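Local coordinates for protein dephospho-CoA kinase (Mycobacterium paratuberculosis, PDB 6N39) that probably phosphorylates the 3'-hydroxyl of dephosphocoenzyme A with ATP, the last step of coenzyme A biosynthesis, at residues V135-A140 with D178-N183; A230-I235 with D268-Q273. All coordinates share one frame; numbering follows the deposited sequence.

Contact 1. Residues V135-A140 with D178-N183; sequences VVIVYA and DIWLDN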
loop_
_atom_site.group_PDB
_atom_site.type_symbol
_atom_site.label_atom_id
_atom_site.label_comp_id
_atom_site.label_asym_id
_atom_site.label_seq_id
_atom_site.Cartn_x
_atom_site.Cartn_y
_atom_site.Cartn_z
ATOM N N VAL A 135 -4.661 0.272 -4.019
ATOM C CA VAL A 135 -5.217 -0.779 -4.859
ATOM C C VAL A 135 -6.724 -0.846 -4.625
ATOM O O VAL A 135 -7.179 -0.920 -3.474
ATOM C CB VAL A 135 -4.548 -2.144 -4.577
ATOM C CG1 VAL A 135 -5.204 -3.258 -5.388
ATOM C CG2 VAL A 135 -3.034 -2.100 -4.911
ATOM N N VAL A 136 -7.489 -0.808 -5.719
ATOM C CA VAL A 136 -8.945 -0.948 -5.702
ATOM C C VAL A 136 -9.306 -2.288 -6.328
ATOM O O VAL A 136 -8.857 -2.608 -7.437
ATOM C CB VAL A 136 -9.637 0.194 -6.468
ATOM C CG1 VAL A 136 -11.164 0.056 -6.369
ATOM C CG2 VAL A 136 -9.204 1.508 -5.920
ATOM N N ILE A 137 -10.110 -3.076 -5.633
ATOM C CA ILE A 137 -10.552 -4.350 -6.182
ATOM C C ILE A 137 -12.067 -4.389 -6.121
ATOM O O ILE A 137 -12.655 -4.103 -5.071
ATOM C CB ILE A 137 -9.924 -5.541 -5.439
ATOM C CG1 ILE A 137 -8.400 -5.363 -5.408
ATOM C CG2 ILE A 137 -10.312 -6.838 -6.123
ATOM C CD1 ILE A 137 -7.628 -6.559 -4.939
ATOM N N VAL A 138 -12.700 -4.707 -7.254
ATOM C CA VAL A 138 -14.149 -4.809 -7.335
ATOM C C VAL A 138 -14.524 -6.275 -7.184
ATOM O O VAL A 138 -13.791 -7.164 -7.637
ATOM C CB VAL A 138 -14.688 -4.202 -8.649
ATOM C CG1 VAL A 138 -14.135 -4.919 -9.872
ATOM C CG2 VAL A 138 -16.186 -4.234 -8.664
ATOM N N TYR A 139 -15.633 -6.537 -6.497
ATOM C CA TYR A 139 -16.119 -7.902 -6.345
ATOM C C TYR A 139 -17.637 -7.898 -6.446
ATOM O O TYR A 139 -18.275 -6.843 -6.478
ATOM C CB TYR A 139 -15.660 -8.532 -5.017
ATOM C CG TYR A 139 -16.294 -7.896 -3.798
ATOM C CD1 TYR A 139 -15.796 -6.708 -3.288
ATOM C CD2 TYR A 139 -17.396 -8.483 -3.163
ATOM C CE1 TYR A 139 -16.366 -6.108 -2.181
ATOM C CE2 TYR A 139 -17.978 -7.891 -2.050
ATOM C CZ TYR A 139 -17.450 -6.701 -1.562
ATOM O OH TYR A 139 -18.000 -6.089 -0.455
ATOM N N ALA A 140 -18.213 -9.097 -6.495
ATOM C CA ALA A 140 -19.654 -9.261 -6.620
ATOM C C ALA A 140 -20.022 -10.674 -6.200
ATOM O O ALA A 140 -19.199 -11.592 -6.293
ATOM C CB ALA A 140 -20.135 -9.002 -8.053
ATOM N N ASP A 178 -6.785 -2.075 -0.841
ATOM C CA ASP A 178 -6.999 -0.896 -0.001
ATOM C C ASP A 178 -8.452 -0.475 -0.033
ATOM O O ASP A 178 -8.998 -0.015 0.980
ATOM C CB ASP A 178 -6.117 0.255 -0.458
ATOM C CG ASP A 178 -4.652 -0.083 -0.351
ATOM O OD1 ASP A 178 -4.136 -0.098 0.783
ATOM O OD2 ASP A 178 -4.037 -0.407 -1.388
ATOM N N ILE A 179 -9.092 -0.619 -1.192
ATOM C CA ILE A 179 -10.505 -0.296 -1.353
ATOM C C ILE A 179 -11.191 -1.522 -1.941
ATOM O O ILE A 179 -10.788 -2.020 -2.999
ATOM C CB ILE A 179 -10.716 0.941 -2.238
ATOM C CG1 ILE A 179 -10.068 2.175 -1.577
ATOM C CG2 ILE A 179 -12.190 1.168 -2.470
ATOM C CD1 ILE A 179 -9.908 3.362 -2.500
ATOM N N TRP A 180 -12.192 -2.018 -1.233
ATOM C CA TRP A 180 -12.878 -3.279 -1.500
ATOM C C TRP A 180 -14.294 -2.889 -1.898
ATOM O O TRP A 180 -15.097 -2.512 -1.043
ATOM C CB TRP A 180 -12.841 -4.140 -0.241
ATOM C CG TRP A 180 -13.426 -5.504 -0.313
ATOM C CD1 TRP A 180 -14.404 -6.014 0.488
ATOM C CD2 TRP A 180 -13.042 -6.560 -1.198
ATOM N NE1 TRP A 180 -14.668 -7.319 0.145
ATOM C CE2 TRP A 180 -13.843 -7.678 -0.889
ATOM C CE3 TRP A 180 -12.105 -6.667 -2.230
ATOM C CZ2 TRP A 180 -13.740 -8.879 -1.577
ATOM C CZ3 TRP A 180 -12.002 -7.859 -2.906
ATOM C CH2 TRP A 180 -12.814 -8.951 -2.577
ATOM N N LEU A 181 -14.609 -2.981 -3.188
ATOM C CA LEU A 181 -15.753 -2.278 -3.752
ATOM C C LEU A 181 -16.771 -3.280 -4.295
ATOM O O LEU A 181 -16.471 -4.042 -5.220
ATOM C CB LEU A 181 -15.253 -1.314 -4.827
ATOM C CG LEU A 181 -16.058 -0.078 -5.140
ATOM C CD1 LEU A 181 -15.190 0.929 -5.866
ATOM C CD2 LEU A 181 -17.228 -0.509 -5.995
ATOM N N ASP A 182 -17.977 -3.263 -3.725
ATOM C CA ASP A 182 -19.003 -4.256 -4.013
ATOM C C ASP A 182 -19.814 -3.815 -5.226
ATOM O O ASP A 182 -20.441 -2.750 -5.207
ATOM C CB ASP A 182 -19.901 -4.455 -2.788
ATOM C CG ASP A 182 -20.924 -5.587 -2.968
ATOM O OD1 ASP A 182 -21.077 -6.129 -4.082
ATOM O OD2 ASP A 182 -21.589 -5.937 -1.974
ATOM N N ASN A 183 -19.799 -4.630 -6.280
ATOM C CA ASN A 183 -20.569 -4.341 -7.484
ATOM C C ASN A 183 -21.662 -5.388 -7.667
ATOM O O ASN A 183 -21.840 -5.936 -8.759
ATOM C CB ASN A 183 -19.656 -4.280 -8.718
ATOM C CG ASN A 183 -20.408 -3.914 -9.998
ATOM O OD1 ASN A 183 -21.365 -3.142 -9.969
ATOM N ND2 ASN A 183 -19.988 -4.492 -11.121
HETATM O O HOH W 1 -17.130 -3.662 0.688
#
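Val135 and Asp178 meet where strand 135-139 begins and just before strand 179-182: Asp178 OD2, met on its anti side, accepts Val135 N at 2.8 Å, while its OD1 forms a salt bridge with Arg238. Val135 O takes two donors, Ile179 N at 3.0 Å and, weakly, Asp178 N. The backbone bonds then alternate between the parallel strands: Ile137 N gives to Ile179 O, Leu181 N to Ile137 O, and Tyr139 N to Leu181 O. Asn183 N ends the series on Tyr139 O at 2.7 Å, nearly straight (170°). Tyr139 CG sits between its backbone N and carbonyl carbon (chi1 68°), and the ring makes an offset stack with the Trp180 five-membered ring, planes 13° apart. Tyr139 CD1 lies over the centre of the indole and CE1 comes 3.1 Å from Trp180 NE1, while Ile137 CG2 meets the indole edge at CZ3. Asp182 CA lies over the opposite phenol face, toward the rim, as a CH-pi contact. A water joins Tyr139 OH, at 2.8 Å, to Trp180 O, to which it donates. Asp182 OD1 is hydrogen-bonded to Ser184 OG, and Asn183 ND2 to Ala20 O in the predicted ATP-binding P-loop. Strand 10-16 flanks 135-139 on its other side, 179-182 is one of the sheet's two edge strands, and helix 187-210 packs on Ile179 and Leu181, helix 170-176 on Ile137 and Trp180 across the sheet.

Contact 2. Residues A230-I235 with D268-Q273; sequences AQAQRI and DVIDIQ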
loop_
_atom_site.group_PDB
_atom_site.type_symbol
_atom_site.label_atom_id
_atom_site.label_comp_id
_atom_site.label_asym_id
_atom_site.label_seq_id
_atom_site.Cartn_x
_atom_site.Cartn_y
_atom_site.Cartn_z
ATOM N N ALA A 230 -3.944 -6.612 8.729
ATOM C CA ALA A 230 -3.944 -6.695 7.264
ATOM C C ALA A 230 -3.547 -5.367 6.627
ATOM O O ALA A 230 -2.760 -5.335 5.660
ATOM C CB ALA A 230 -5.326 -7.147 6.764
ATOM N N GLN A 231 -4.074 -4.251 7.157
ATOM C CA GLN A 231 -3.669 -2.943 6.639
ATOM C C GLN A 231 -2.169 -2.741 6.802
ATOM O O GLN A 231 -1.483 -2.242 5.890
ATOM C CB GLN A 231 -4.448 -1.816 7.340
ATOM C CG GLN A 231 -5.984 -1.889 7.118
ATOM C CD GLN A 231 -6.773 -0.904 7.996
ATOM O OE1 GLN A 231 -6.202 -0.139 8.776
ATOM N NE2 GLN A 231 -8.089 -0.934 7.869
ATOM N N ALA A 232 -1.634 -3.140 7.961
ATOM C CA ALA A 232 -0.211 -2.931 8.202
ATOM C C ALA A 232 0.633 -3.796 7.272
ATOM O O ALA A 232 1.704 -3.371 6.833
ATOM C CB ALA A 232 0.135 -3.213 9.666
ATOM N N GLN A 233 0.184 -5.015 6.977
ATOM C CA GLN A 233 0.966 -5.852 6.064
ATOM C C GLN A 233 1.006 -5.229 4.675
ATOM O O GLN A 233 2.059 -5.226 4.016
ATOM C CB GLN A 233 0.396 -7.272 5.996
ATOM C CG GLN A 233 1.323 -8.277 5.285
ATOM C CD GLN A 233 2.691 -8.390 5.973
ATOM O OE1 GLN A 233 2.783 -8.829 7.121
ATOM N NE2 GLN A 233 3.752 -7.989 5.271
ATOM N N ARG A 234 -0.123 -4.670 4.218
ATOM C CA ARG A 234 -0.091 -3.989 2.923
ATOM C C ARG A 234 0.921 -2.855 2.942
ATOM O O ARG A 234 1.702 -2.690 1.990
ATOM C CB ARG A 234 -1.475 -3.458 2.540
ATOM C CG ARG A 234 -2.452 -4.565 2.272
ATOM C CD ARG A 234 -3.714 -4.041 1.632
ATOM N NE ARG A 234 -4.577 -3.354 2.570
ATOM C CZ ARG A 234 -5.552 -3.938 3.261
ATOM N NH1 ARG A 234 -5.793 -5.235 3.128
ATOM N NH2 ARG A 234 -6.304 -3.219 4.082
ATOM N N ILE A 235 0.958 -2.101 4.048
ATOM C CA ILE A 235 1.864 -0.955 4.134
ATOM C C ILE A 235 3.327 -1.418 4.177
ATOM O O ILE A 235 4.191 -0.868 3.484
ATOM C CB ILE A 235 1.502 -0.089 5.355
ATOM C CG1 ILE A 235 0.108 0.526 5.180
ATOM C CG2 ILE A 235 2.573 0.980 5.583
ATOM C CD1 ILE A 235 -0.542 1.037 6.510
ATOM N N ASP A 268 -6.301 6.032 15.844
ATOM C CA ASP A 268 -6.378 5.244 14.601
ATOM C C ASP A 268 -5.363 5.762 13.573
ATOM O O ASP A 268 -5.684 6.339 12.533
ATOM C CB ASP A 268 -7.797 5.236 14.037
ATOM C CG ASP A 268 -8.006 4.115 12.986
ATOM O OD1 ASP A 268 -7.012 3.613 12.419
ATOM O OD2 ASP A 268 -9.164 3.742 12.726
ATOM N N VAL A 269 -4.101 5.515 13.876
ATOM C CA VAL A 269 -3.015 5.792 12.949
ATOM C C VAL A 269 -2.021 4.645 13.069
ATOM O O VAL A 269 -1.692 4.210 14.178
ATOM C CB VAL A 269 -2.361 7.163 13.230
ATOM C CG1 VAL A 269 -2.048 7.308 14.696
ATOM C CG2 VAL A 269 -1.107 7.362 12.367
ATOM N N ILE A 270 -1.589 4.111 11.938
ATOM C CA ILE A 270 -0.686 2.965 11.934
ATOM C C ILE A 270 0.752 3.467 11.911
ATOM O O ILE A 270 1.125 4.257 11.039
ATOM C CB ILE A 270 -0.981 2.049 10.732
ATOM C CG1 ILE A 270 -2.326 1.340 10.956
ATOM C CG2 ILE A 270 0.152 1.035 10.527
ATOM C CD1 ILE A 270 -2.722 0.384 9.845
ATOM N N ASP A 271 1.572 3.017 12.865
ATOM C CA ASP A 271 2.989 3.381 12.876
ATOM C C ASP A 271 3.832 2.260 12.294
ATOM O O ASP A 271 3.672 1.092 12.677
ATOM C CB ASP A 271 3.484 3.700 14.288
ATOM C CG ASP A 271 2.854 4.956 14.840
ATOM O OD1 ASP A 271 1.724 4.865 15.352
ATOM O OD2 ASP A 271 3.496 6.019 14.747
ATOM N N ILE A 272 4.759 2.638 11.410
ATOM C CA ILE A 272 5.713 1.740 10.774
ATOM C C ILE A 272 7.114 2.286 11.006
ATOM O O ILE A 272 7.326 3.496 10.930
ATOM C CB ILE A 272 5.471 1.641 9.253
ATOM C CG1 ILE A 272 4.017 1.280 8.940
ATOM C CG2 ILE A 272 6.467 0.647 8.647
ATOM C CD1 ILE A 272 3.602 -0.122 9.459
ATOM N N GLN A 273 8.085 1.408 11.246
ATOM C CA GLN A 273 9.480 1.831 11.273
ATOM C C GLN A 273 10.237 1.172 10.127
ATOM O O GLN A 273 10.221 -0.055 9.993
ATOM C CB GLN A 273 10.147 1.480 12.610
ATOM C CG GLN A 273 11.621 1.888 12.638
ATOM C CD GLN A 273 12.271 1.644 13.977
ATOM O OE1 GLN A 273 12.422 2.571 14.780
ATOM N NE2 GLN A 273 12.670 0.385 14.234
#
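Gln231 carries its flat carboxamide to Ile270, with OE1 3.7 Å from Ile270 CD1; the same methyl also meets Gln231 CB. The other flat group, the Arg234 guanidinium, folds back on its own helix: Ala230 O lies over the centre of one face, 3.8 Å above the plane, with Gln231 N toward the rim. NH1 of that group is hydrogen-bonded to Ala175 O. On the helix most of the packing is done by Ile235, whose two branches part, with Ile270 its chief partner. Its CD1 lies 4.0 Å from Ile270 CD1, and its CG2, anti to the backbone N, rests 3.7 Å from Ile272 CG1. Ala232 fills in beside them, its CB 4.3 Å from Ile270 CG2. Ile270 and Ile272, two apart on the strand, thus point to the same side of the sheet of the UPF0157 (GrpB) domain, where residues 230-235 of helix 228-243 run at 36° to residues 270-273. No hydrogen bond crosses between helix and strand, so side-chain van der Waals packing joins them directly. Polar linkage comes through a third residue: Arg337 gives NH1 to Gln231 OE1 and pairs NH2 with Asp268 OD1. The chemistry is therefore that of a hydrophobic helix-on-sheet interface, bordered by an arginine that grips both segments.

Along the chain the two contacts come in series, neither nesting nor crossing. Contact 1 closes first, bringing strand 179-182 alongside strand 135-139 after an excursion of 37 mostly helical residues, a beta-alpha-beta crossover at the edge of the kinase sheet. Helix 187-210 then leads from the kinase part into the UPF0157 region, where contact 2 closes a loop of 32 residues and lays helix 228-243 on strand 270-276 of a separate mixed sheet. The centres are about 20 Å apart, yet the two touch at one point, where Asp178 OD1 lies 3.7 Å from Arg234 NE, a long and weak approach of opposite charges. Helix 228-243 thus packs on the second domain's sheet and, through Arg234 and Arg238, meets residues of the kinase domain.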